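Local coordinates for protein iron-only hydrogenase system regulator (PDB 2NZC) that is of unknown function but probably acts as a regulator of the iron-only hydrogenase system of Thermotoga maritima, at residues N25-N30 against G63-K68; K19-V24 against A49-V54. All blocks are in the same frame, centred on the assembly; numbering follows the deposited sequence.

Contact 1. Residues N25-N30 against G63-K68; sequences NELLHN and GALSGK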
# COMPACT_ATOMS: atom_id res chain seq x y z
N ASN D 25 13.47 6.63 8.90
CA ASN D 25 13.23 7.50 7.75
C ASN D 25 14.50 8.02 7.09
O ASN D 25 14.57 8.10 5.87
CB ASN D 25 12.34 8.70 8.12
CG ASN D 25 10.90 8.31 8.26
OD1 ASN D 25 10.40 7.43 7.55
ND2 ASN D 25 10.20 8.96 9.19
N GLU D 26 15.50 8.37 7.89
CA GLU D 26 16.75 8.84 7.32
C GLU D 26 17.42 7.72 6.51
O GLU D 26 17.95 7.97 5.43
CB GLU D 26 17.67 9.38 8.40
CG GLU D 26 17.14 10.68 9.02
CD GLU D 26 17.98 11.18 10.17
OE1 GLU D 26 18.95 10.49 10.56
OE2 GLU D 26 17.67 12.28 10.69
N LEU D 27 17.38 6.51 7.06
CA LEU D 27 17.94 5.33 6.42
C LEU D 27 17.29 4.98 5.09
O LEU D 27 17.98 4.77 4.08
CB LEU D 27 17.84 4.14 7.37
CG LEU D 27 18.94 3.09 7.27
CD1 LEU D 27 20.31 3.75 7.19
CD2 LEU D 27 18.83 2.21 8.51
N LEU D 28 15.96 4.88 5.10
CA LEU D 28 15.18 4.59 3.90
C LEU D 28 15.29 5.68 2.83
O LEU D 28 15.24 5.38 1.64
CB LEU D 28 13.72 4.35 4.27
CG LEU D 28 13.48 3.20 5.27
CD1 LEU D 28 11.99 2.94 5.42
CD2 LEU D 28 14.26 1.93 4.89
N HIS D 29 15.41 6.94 3.24
CA HIS D 29 15.77 8.02 2.30
C HIS D 29 17.11 7.71 1.63
O HIS D 29 17.24 7.81 0.41
CB HIS D 29 15.82 9.36 3.05
CG HIS D 29 16.43 10.48 2.25
ND1 HIS D 29 17.72 10.92 2.45
CD2 HIS D 29 15.91 11.27 1.28
CE1 HIS D 29 17.98 11.93 1.63
NE2 HIS D 29 16.90 12.15 0.91
N ASN D 30 18.12 7.33 2.42
CA ASN D 30 19.43 7.01 1.87
C ASN D 30 19.38 5.91 0.83
O ASN D 30 20.12 5.95 -0.15
CB ASN D 30 20.43 6.64 2.98
CG ASN D 30 20.81 7.81 3.88
OD1 ASN D 30 20.41 8.96 3.66
ND2 ASN D 30 21.59 7.51 4.91
N GLY D 63 22.00 -6.17 2.44
CA GLY D 63 22.81 -6.43 3.64
C GLY D 63 23.13 -5.17 4.43
O GLY D 63 23.03 -5.17 5.66
N ALA D 64 23.51 -4.11 3.71
CA ALA D 64 23.80 -2.82 4.32
C ALA D 64 22.56 -2.28 5.03
O ALA D 64 22.65 -1.82 6.17
CB ALA D 64 24.32 -1.80 3.27
N LEU D 65 21.41 -2.36 4.35
CA LEU D 65 20.16 -1.82 4.84
C LEU D 65 19.68 -2.58 6.09
O LEU D 65 19.34 -1.98 7.11
CB LEU D 65 19.09 -1.87 3.73
CG LEU D 65 17.70 -1.33 4.08
CD1 LEU D 65 17.76 0.12 4.65
CD2 LEU D 65 16.74 -1.40 2.87
N SER D 66 19.63 -3.90 5.98
CA SER D 66 19.28 -4.80 7.09
C SER D 66 20.16 -4.64 8.34
O SER D 66 19.64 -4.60 9.47
CB SER D 66 19.32 -6.24 6.57
OG SER D 66 18.32 -6.39 5.55
N GLY D 67 21.47 -4.56 8.15
CA GLY D 67 22.42 -4.36 9.25
C GLY D 67 22.12 -3.07 9.97
O GLY D 67 22.11 -3.02 11.20
N LYS D 68 21.83 -2.02 9.20
CA LYS D 68 21.62 -0.69 9.75
C LYS D 68 20.29 -0.55 10.48
O LYS D 68 20.25 -0.02 11.59
CB LYS D 68 21.78 0.38 8.66
CG LYS D 68 23.22 0.52 8.17
CD LYS D 68 23.32 1.45 6.97
CE LYS D 68 24.72 1.46 6.39
NZ LYS D 68 25.72 1.95 7.38
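L27 reaches across from helix 18-30 and lays its two methyl groups against K68 and its branch point against L65, both on helix 59-69. The side chains of L27 and K68 meet at about a right angle: CD2 of L27 presses on CB of K68 at 3.5 Å, a little tighter than ordinary van der Waals contact, while CD1 of L27 follows the lysine chain outward to its CD at 3.8 Å. Lysine suits this margin because its methylene groups can cover a leucine while the extended chain leads its ammonium away from the interface. Toward L65 the same leucine is turned obliquely, its CG 4.1 Å from L65 CD1. That methyl is shared, since CD2 of L28 also packs on it, at 3.9 Å, the two leucines standing roughly perpendicular. In L65, chi1 (-180°) puts CG anti to the backbone N, and the second torsion then turns CD1 toward L27 and L28. Shortening L27 to an alanine removes both methyls and the branch carbon, and would probably leave CB of K68 and CD1 of L65 facing a gap on the side of helix 18-30. The two helix segments run almost exactly antiparallel, at 176°, with axes 10.9 Å apart, a spacing wide enough for branched leucines to fill. Such a pair, side by side on one face of a sheet, is consistent with a ferredoxin-like, ACT-type fold. Beneath them L65 touches L55 on strand 48-57; F31 packs on L65 and K68. The whole meeting is made of carbon: the leucines pair hydrophobically, lysine adds its aliphatic stem at the exposed margin, and cohesion rests on shape and exclusion of water and not on directional bonds.

Contact 2. Residues K19-V24 against A49-V54; sequences KAYRQV and AIIFLV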
# COMPACT_ATOMS: atom_id res chain seq x y z
N LYS D 19 12.52 9.54 17.87
CA LYS D 19 13.87 9.10 17.48
C LYS D 19 13.84 7.90 16.53
O LYS D 19 14.42 7.96 15.43
CB LYS D 19 14.68 8.76 18.72
CG LYS D 19 16.19 8.66 18.51
CD LYS D 19 16.89 8.60 19.86
CE LYS D 19 18.41 8.72 19.75
NZ LYS D 19 19.04 7.47 19.17
N ALA D 20 13.18 6.83 16.95
CA ALA D 20 13.11 5.59 16.17
C ALA D 20 12.57 5.86 14.78
O ALA D 20 13.15 5.43 13.79
CB ALA D 20 12.28 4.54 16.88
N TYR D 21 11.47 6.60 14.69
CA TYR D 21 10.92 6.89 13.39
C TYR D 21 11.85 7.76 12.53
O TYR D 21 11.99 7.51 11.35
CB TYR D 21 9.48 7.44 13.48
CG TYR D 21 8.71 7.21 12.20
CD1 TYR D 21 9.25 6.42 11.18
CD2 TYR D 21 7.45 7.76 12.00
CE1 TYR D 21 8.57 6.19 9.99
CE2 TYR D 21 6.76 7.54 10.80
CZ TYR D 21 7.34 6.76 9.81
OH TYR D 21 6.67 6.52 8.64
N ARG D 22 12.50 8.74 13.15
CA ARG D 22 13.44 9.64 12.46
C ARG D 22 14.59 8.85 11.83
O ARG D 22 14.89 9.03 10.65
CB ARG D 22 13.95 10.72 13.41
CG ARG D 22 14.99 11.68 12.81
CD ARG D 22 15.28 12.88 13.71
NE ARG D 22 15.82 12.50 15.02
CZ ARG D 22 15.25 12.79 16.19
NH1 ARG D 22 15.83 12.39 17.32
NH2 ARG D 22 14.12 13.48 16.26
N GLN D 23 15.21 7.96 12.61
CA GLN D 23 16.33 7.16 12.13
C GLN D 23 15.95 6.20 11.01
O GLN D 23 16.69 6.07 10.05
CB GLN D 23 16.97 6.38 13.26
CG GLN D 23 17.72 7.22 14.27
CD GLN D 23 17.87 6.46 15.56
OE1 GLN D 23 16.90 5.87 16.04
NE2 GLN D 23 19.06 6.46 16.13
N VAL D 24 14.82 5.51 11.14
CA VAL D 24 14.33 4.65 10.06
C VAL D 24 14.12 5.47 8.78
O VAL D 24 14.56 5.06 7.69
CB VAL D 24 13.02 3.87 10.44
CG1 VAL D 24 12.44 3.11 9.24
CG2 VAL D 24 13.29 2.90 11.56
N ALA D 49 4.42 1.17 14.47
CA ALA D 49 4.16 1.45 13.08
C ALA D 49 4.70 0.27 12.35
O ALA D 49 5.74 -0.26 12.75
CB ALA D 49 4.88 2.69 12.66
N ILE D 50 3.99 -0.15 11.30
CA ILE D 50 4.45 -1.22 10.40
C ILE D 50 4.86 -0.59 9.09
O ILE D 50 4.19 0.33 8.61
CB ILE D 50 3.30 -2.21 10.08
CG1 ILE D 50 2.85 -2.89 11.37
CG2 ILE D 50 3.77 -3.21 8.97
CD1 ILE D 50 1.45 -3.54 11.34
N ILE D 51 5.99 -1.04 8.53
CA ILE D 51 6.42 -0.57 7.19
C ILE D 51 6.74 -1.81 6.36
O ILE D 51 7.49 -2.70 6.83
CB ILE D 51 7.69 0.34 7.22
CG1 ILE D 51 7.47 1.57 8.07
CG2 ILE D 51 8.06 0.82 5.80
CD1 ILE D 51 8.79 2.28 8.56
N PHE D 52 6.16 -1.88 5.17
CA PHE D 52 6.45 -2.93 4.21
C PHE D 52 7.23 -2.28 3.09
O PHE D 52 6.84 -1.20 2.61
CB PHE D 52 5.17 -3.48 3.57
CG PHE D 52 4.17 -4.07 4.54
CD1 PHE D 52 4.37 -5.32 5.09
CD2 PHE D 52 2.97 -3.41 4.81
CE1 PHE D 52 3.42 -5.89 5.94
CE2 PHE D 52 2.02 -3.99 5.67
CZ PHE D 52 2.26 -5.21 6.22
N LEU D 53 8.30 -2.96 2.65
CA LEU D 53 9.12 -2.50 1.50
C LEU D 53 9.30 -3.65 0.51
O LEU D 53 9.43 -4.83 0.90
CB LEU D 53 10.53 -2.08 1.99
CG LEU D 53 10.64 -1.00 3.08
CD1 LEU D 53 12.08 -0.80 3.43
CD2 LEU D 53 10.14 0.32 2.55
N VAL D 54 9.27 -3.30 -0.77
CA VAL D 54 9.76 -4.18 -1.85
C VAL D 54 10.99 -3.46 -2.43
O VAL D 54 10.93 -2.26 -2.73
CB VAL D 54 8.70 -4.40 -2.97
CG1 VAL D 54 9.29 -5.35 -4.07
CG2 VAL D 54 7.43 -5.03 -2.36
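Y21 turns its ring obliquely to I51, so that CD1 of the isoleucine meets the ring at CE1, 4.2 Å away. Another flat group, the ring of F52, has the CG2 methyl of its strand neighbour I50 over one face, lying 3.7 Å above the plane toward the rim. Across the contact itself, I51 CD1 is the common point: it also meets CG1 of V24 at 3.8 Å, the two side chains reaching toward each other tip to tip. V24 aims this methyl at the sheet by holding CG1 anti to the backbone N (chi1 173°). A short valine and a longer isoleucine together span the gap between helix and strand, while tyrosine, partly exposed, forms the margin; its side chain lies about 4 Å from an acetic acid molecule, probably from the crystallisation liquor. Helix 18-30 thus packs on one face of the four-stranded antiparallel sheet, a layering consistent with a ferredoxin-like domain of the ACT clan. Strand 48-57 is an inner strand, hydrogen-bonded to strands 6-15 and 35-43, and V14 and R38 on those strands flank I51, whereas on the sheet's other side the F52 ring stacks on F52 of the second subunit.

In the fold
Both contacts draw on helix 18-30, whose first part packs on the sheet in contact 2 and whose last part packs on helix 59-69 in contact 1. They join directly where CD2 of L28 meets CD1 of L53 at 3.8 Å, with centres 10 Å apart. Contact 2 is the more buried, with V24 and I51 inside and tyrosine at its margin; contact 1 runs from buried leucines out to an exposed lysine. Both are apolar, one between helices and one between helix and strand. Together they build the helical layer over the antiparallel sheet, consistent with the ferredoxin-like beta-alpha-beta-beta-alpha-beta topology of the ACT clan.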